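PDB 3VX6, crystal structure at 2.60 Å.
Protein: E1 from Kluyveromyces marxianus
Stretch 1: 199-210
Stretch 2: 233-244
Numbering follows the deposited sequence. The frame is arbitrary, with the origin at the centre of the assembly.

Stretch 1 199-210: VVFKDFSHLKDI
Stretch 2 (233-244) ICFLRSDESSFE

Two parallel strands, 199-202 and 233-236, run side by side with axes 4.4 Å apart at closest and N-to-C directions 22° apart; farther along, loops from the two stretches meet around one arginine. The register pairs Val199 with Ile233, Val200 with Cys234 and Phe201 with Phe235, at CA-CA separations of 4.3 to 4.9 Å.

Val199 (phi/psi -117/133, chi1 t) opens the ladder: its O accepts from Cys234 N at 2.6 Å and also lies 3.0 Å from Ile233 CA, a CA-H...O contact. On this face Val199 CB sits 4.2 Å from Ile233 CG1. Val200 (-107/130, m) turns to the other face, where its CG1 packs 3.6 Å from Cys234 CB and its CB 4.2 Å from Leu236 CD1. Phe201 (-129/127, chi1 t) spends both backbone polar atoms on the partner strand: its N donates to Cys234 O at 2.5 Å, and its O accepts from Leu236 N at 2.7 Å. Its side chain shares a face with Ile233 and Phe235. The rings of Phe201 and Phe235 (chi1 m) meet rim to rim, CD1 to CD1 at 3.4 Å, with centroids 6.0 Å apart and planes at 76°.

After Lys202 (-82/91, m), Asp203 N (-50/142) gives a weak hydrogen bond to Leu236 O at 3.2 Å. The t rotamer of Asp203 directs the carboxylate to Arg237, whose NE and NH2 donate to Asp203 OD1 at 2.7 and 2.5 Å, forming a salt bridge. Arg237 gets there with chi1 m, chi2 92°, chi3 t and chi4 -80°. Phe204 (-92/12, m) points away and takes no part.

Ser205 (-130/143, t) braces the loop internally: OG donates to Ile210 O at 2.8 Å and accepts from Leu207 N at 3.1 Å. The imidazole of His206 (-112/6, m) takes Asp239 CB over one face, 3.6 Å from the ring centroid, while its CD2 lies 3.4 Å from Arg237 CG. Asp239 belongs to the type I turn Arg237-Glu240.

Leu207 (-66/136) starts a type II turn closed by Ile210 N to Leu207 O at 3.2 Å. Arg237 NH1 and NH2 each donate to Leu207 O at 3.0 Å, so the turn presents an acceptor at the guanidinium edge. Asp209, at phi/psi 56/11, lays its CA over the Phe243 ring (chi1 p), 4.0 Å from the centroid. A water accepts from Asp209 N at 2.6 Å and donates to Ser241 O at 2.8 Å, bridging the loops. The rule is economical: backbone pairing sets the strands, and a buried arginine, helped by ring contacts and a water, ties the loops together.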

# COMPACT_ATOMS: atom_id res chain seq x y z
N VAL A 199 0.22 -17.25 1.68
CA VAL A 199 -0.44 -15.98 1.89
C VAL A 199 -1.15 -15.58 0.61
O VAL A 199 -0.57 -15.65 -0.47
CB VAL A 199 0.59 -14.90 2.24
CG1 VAL A 199 -0.05 -13.50 2.16
CG2 VAL A 199 1.15 -15.17 3.62
N VAL A 200 -2.40 -15.16 0.73
CA VAL A 200 -3.17 -14.74 -0.44
C VAL A 200 -3.29 -13.22 -0.39
O VAL A 200 -3.66 -12.64 0.64
CB VAL A 200 -4.56 -15.43 -0.48
CG1 VAL A 200 -4.37 -16.92 -0.61
CG2 VAL A 200 -5.34 -15.14 0.78
N PHE A 201 -2.96 -12.58 -1.50
CA PHE A 201 -2.96 -11.13 -1.58
C PHE A 201 -3.74 -10.60 -2.79
O PHE A 201 -3.52 -11.04 -3.92
CB PHE A 201 -1.49 -10.68 -1.64
CG PHE A 201 -1.29 -9.22 -1.95
CD1 PHE A 201 -0.29 -8.83 -2.84
CD2 PHE A 201 -2.05 -8.24 -1.33
CE1 PHE A 201 -0.05 -7.50 -3.11
CE2 PHE A 201 -1.81 -6.90 -1.60
CZ PHE A 201 -0.82 -6.53 -2.48
N LYS A 202 -4.67 -9.69 -2.53
CA LYS A 202 -5.42 -9.07 -3.62
C LYS A 202 -4.46 -8.00 -4.08
O LYS A 202 -4.42 -6.88 -3.57
CB LYS A 202 -6.73 -8.49 -3.10
CG LYS A 202 -7.82 -9.56 -2.98
CD LYS A 202 -8.78 -9.34 -1.81
CE LYS A 202 -9.83 -10.44 -1.80
NZ LYS A 202 -10.84 -10.27 -0.74
N ASP A 203 -3.63 -8.39 -5.04
CA ASP A 203 -2.60 -7.55 -5.62
C ASP A 203 -3.03 -6.16 -6.07
O ASP A 203 -4.12 -5.96 -6.61
CB ASP A 203 -1.97 -8.31 -6.77
CG ASP A 203 -0.55 -7.88 -7.05
OD1 ASP A 203 0.04 -8.46 -7.98
OD2 ASP A 203 -0.04 -6.98 -6.36
N PHE A 204 -2.15 -5.18 -5.85
CA PHE A 204 -2.41 -3.81 -6.25
C PHE A 204 -1.84 -3.59 -7.62
O PHE A 204 -1.72 -2.47 -8.09
CB PHE A 204 -1.77 -2.83 -5.28
CG PHE A 204 -2.44 -2.79 -3.95
CD1 PHE A 204 -3.61 -3.49 -3.74
CD2 PHE A 204 -1.89 -2.05 -2.92
CE1 PHE A 204 -4.24 -3.45 -2.51
CE2 PHE A 204 -2.51 -2.00 -1.69
CZ PHE A 204 -3.68 -2.71 -1.48
N SER A 205 -1.47 -4.67 -8.27
CA SER A 205 -0.94 -4.54 -9.60
C SER A 205 -1.69 -5.54 -10.45
O SER A 205 -2.04 -6.62 -9.98
CB SER A 205 0.56 -4.83 -9.63
OG SER A 205 1.09 -4.67 -10.94
N HIS A 206 -1.98 -5.14 -11.69
CA HIS A 206 -2.65 -6.00 -12.65
C HIS A 206 -1.61 -6.28 -13.71
O HIS A 206 -1.91 -6.89 -14.75
CB HIS A 206 -3.84 -5.31 -13.29
CG HIS A 206 -5.11 -5.45 -12.52
ND1 HIS A 206 -6.31 -4.93 -12.96
CD2 HIS A 206 -5.37 -6.04 -11.33
CE1 HIS A 206 -7.25 -5.18 -12.07
NE2 HIS A 206 -6.70 -5.85 -11.07
N LEU A 207 -0.39 -5.82 -13.46
CA LEU A 207 0.72 -6.05 -14.37
C LEU A 207 1.00 -7.54 -14.37
O LEU A 207 1.00 -8.17 -13.31
CB LEU A 207 1.96 -5.28 -13.93
CG LEU A 207 1.96 -3.79 -14.27
CD1 LEU A 207 3.26 -3.16 -13.82
CD2 LEU A 207 1.77 -3.59 -15.78
N LYS A 208 1.22 -8.12 -15.54
CA LYS A 208 1.48 -9.54 -15.62
C LYS A 208 2.67 -9.95 -14.75
O LYS A 208 3.80 -9.52 -14.98
CB LYS A 208 1.72 -9.95 -17.08
N ASP A 209 2.37 -10.77 -13.75
CA ASP A 209 3.34 -11.32 -12.81
C ASP A 209 4.20 -10.35 -12.04
O ASP A 209 5.18 -10.74 -11.40
CB ASP A 209 4.22 -12.34 -13.52
CG ASP A 209 3.43 -13.54 -13.99
OD1 ASP A 209 2.46 -13.92 -13.28
OD2 ASP A 209 3.77 -14.09 -15.05
N ILE A 210 3.86 -9.08 -12.11
CA ILE A 210 4.63 -8.12 -11.35
C ILE A 210 3.68 -7.66 -10.27
O ILE A 210 2.69 -6.99 -10.53
CB ILE A 210 5.11 -6.93 -12.21
CG1 ILE A 210 6.05 -7.45 -13.31
CG2 ILE A 210 5.84 -5.91 -11.34
CD1 ILE A 210 6.68 -6.35 -14.12
N ILE A 233 2.97 -16.87 -2.14
CA ILE A 233 1.94 -15.84 -2.10
C ILE A 233 1.03 -15.89 -3.31
O ILE A 233 1.50 -15.87 -4.45
CB ILE A 233 2.57 -14.45 -2.04
CG1 ILE A 233 3.45 -14.33 -0.79
CG2 ILE A 233 1.48 -13.39 -2.08
CD1 ILE A 233 4.28 -13.08 -0.75
N CYS A 234 -0.27 -15.94 -3.06
CA CYS A 234 -1.27 -15.95 -4.13
C CYS A 234 -1.64 -14.51 -4.44
O CYS A 234 -2.09 -13.77 -3.57
CB CYS A 234 -2.52 -16.71 -3.69
SG CYS A 234 -2.24 -18.44 -3.36
N PHE A 235 -1.45 -14.10 -5.69
CA PHE A 235 -1.77 -12.75 -6.10
C PHE A 235 -3.06 -12.74 -6.89
O PHE A 235 -3.07 -13.07 -8.07
CB PHE A 235 -0.61 -12.18 -6.92
CG PHE A 235 0.67 -12.06 -6.14
CD1 PHE A 235 0.82 -11.08 -5.16
CD2 PHE A 235 1.73 -12.95 -6.36
CE1 PHE A 235 2.00 -10.99 -4.41
CE2 PHE A 235 2.91 -12.86 -5.62
CZ PHE A 235 3.04 -11.88 -4.64
N LEU A 236 -4.15 -12.37 -6.23
CA LEU A 236 -5.43 -12.35 -6.90
C LEU A 236 -5.73 -11.05 -7.62
O LEU A 236 -5.50 -9.96 -7.10
CB LEU A 236 -6.56 -12.67 -5.92
CG LEU A 236 -6.50 -14.12 -5.43
CD1 LEU A 236 -5.40 -14.26 -4.39
CD2 LEU A 236 -7.84 -14.51 -4.84
N ARG A 237 -6.24 -11.18 -8.84
CA ARG A 237 -6.59 -10.05 -9.68
C ARG A 237 -7.94 -10.30 -10.36
O ARG A 237 -8.22 -11.40 -10.83
CB ARG A 237 -5.52 -9.83 -10.76
CG ARG A 237 -4.24 -9.10 -10.33
CD ARG A 237 -3.13 -10.05 -9.88
NE ARG A 237 -1.85 -9.36 -9.72
CZ ARG A 237 -1.04 -9.04 -10.72
NH1 ARG A 237 -1.36 -9.35 -11.97
NH2 ARG A 237 0.10 -8.41 -10.48
N SER A 238 -8.78 -9.28 -10.41
CA SER A 238 -10.07 -9.45 -11.07
C SER A 238 -9.74 -9.46 -12.57
O SER A 238 -10.56 -9.79 -13.42
CB SER A 238 -10.99 -8.28 -10.72
OG SER A 238 -10.35 -7.04 -10.98
N ASP A 239 -8.48 -9.13 -12.85
CA ASP A 239 -7.91 -9.03 -14.19
C ASP A 239 -7.74 -10.32 -15.01
O ASP A 239 -7.57 -10.26 -16.22
CB ASP A 239 -6.53 -8.37 -14.04
CG ASP A 239 -6.01 -7.80 -15.33
OD1 ASP A 239 -4.78 -7.82 -15.54
OD2 ASP A 239 -6.84 -7.32 -16.13
N GLU A 240 -7.79 -11.48 -14.35
CA GLU A 240 -7.55 -12.78 -15.01
C GLU A 240 -6.05 -13.01 -14.86
O GLU A 240 -5.52 -14.07 -15.18
CB GLU A 240 -7.87 -12.75 -16.51
CG GLU A 240 -9.31 -12.50 -16.86
CD GLU A 240 -10.24 -13.43 -16.12
OE1 GLU A 240 -10.11 -14.66 -16.32
OE2 GLU A 240 -11.09 -12.93 -15.35
N SER A 241 -5.37 -11.98 -14.36
CA SER A 241 -3.93 -12.01 -14.16
C SER A 241 -3.52 -12.60 -12.81
O SER A 241 -2.33 -12.66 -12.50
CB SER A 241 -3.36 -10.59 -14.26
OG SER A 241 -3.80 -9.80 -13.17
N SER A 242 -4.50 -13.03 -12.01
CA SER A 242 -4.20 -13.61 -10.69
C SER A 242 -3.27 -14.82 -10.78
O SER A 242 -3.50 -15.75 -11.57
CB SER A 242 -5.50 -14.00 -9.97
OG SER A 242 -6.59 -14.07 -10.88
N PHE A 243 -2.20 -14.79 -9.99
CA PHE A 243 -1.22 -15.87 -9.97
C PHE A 243 -0.67 -16.10 -8.57
O PHE A 243 -0.62 -15.19 -7.75
CB PHE A 243 -0.05 -15.53 -10.89
CG PHE A 243 0.82 -14.41 -10.38
CD1 PHE A 243 0.36 -13.10 -10.36
CD2 PHE A 243 2.10 -14.68 -9.89
CE1 PHE A 243 1.16 -12.07 -9.88
CE2 PHE A 243 2.91 -13.66 -9.40
CZ PHE A 243 2.44 -12.35 -9.39
N GLU A 244 -0.25 -17.33 -8.30
CA GLU A 244 0.34 -17.66 -7.01
C GLU A 244 1.84 -17.74 -7.24
O GLU A 244 2.29 -18.18 -8.30
CB GLU A 244 -0.17 -19.01 -6.51
CG GLU A 244 0.49 -19.46 -5.21
CD GLU A 244 -0.02 -20.80 -4.71
OE1 GLU A 244 -1.24 -20.92 -4.45
OE2 GLU A 244 0.80 -21.74 -4.58
O HOH W 1 0.07 -11.99 -13.67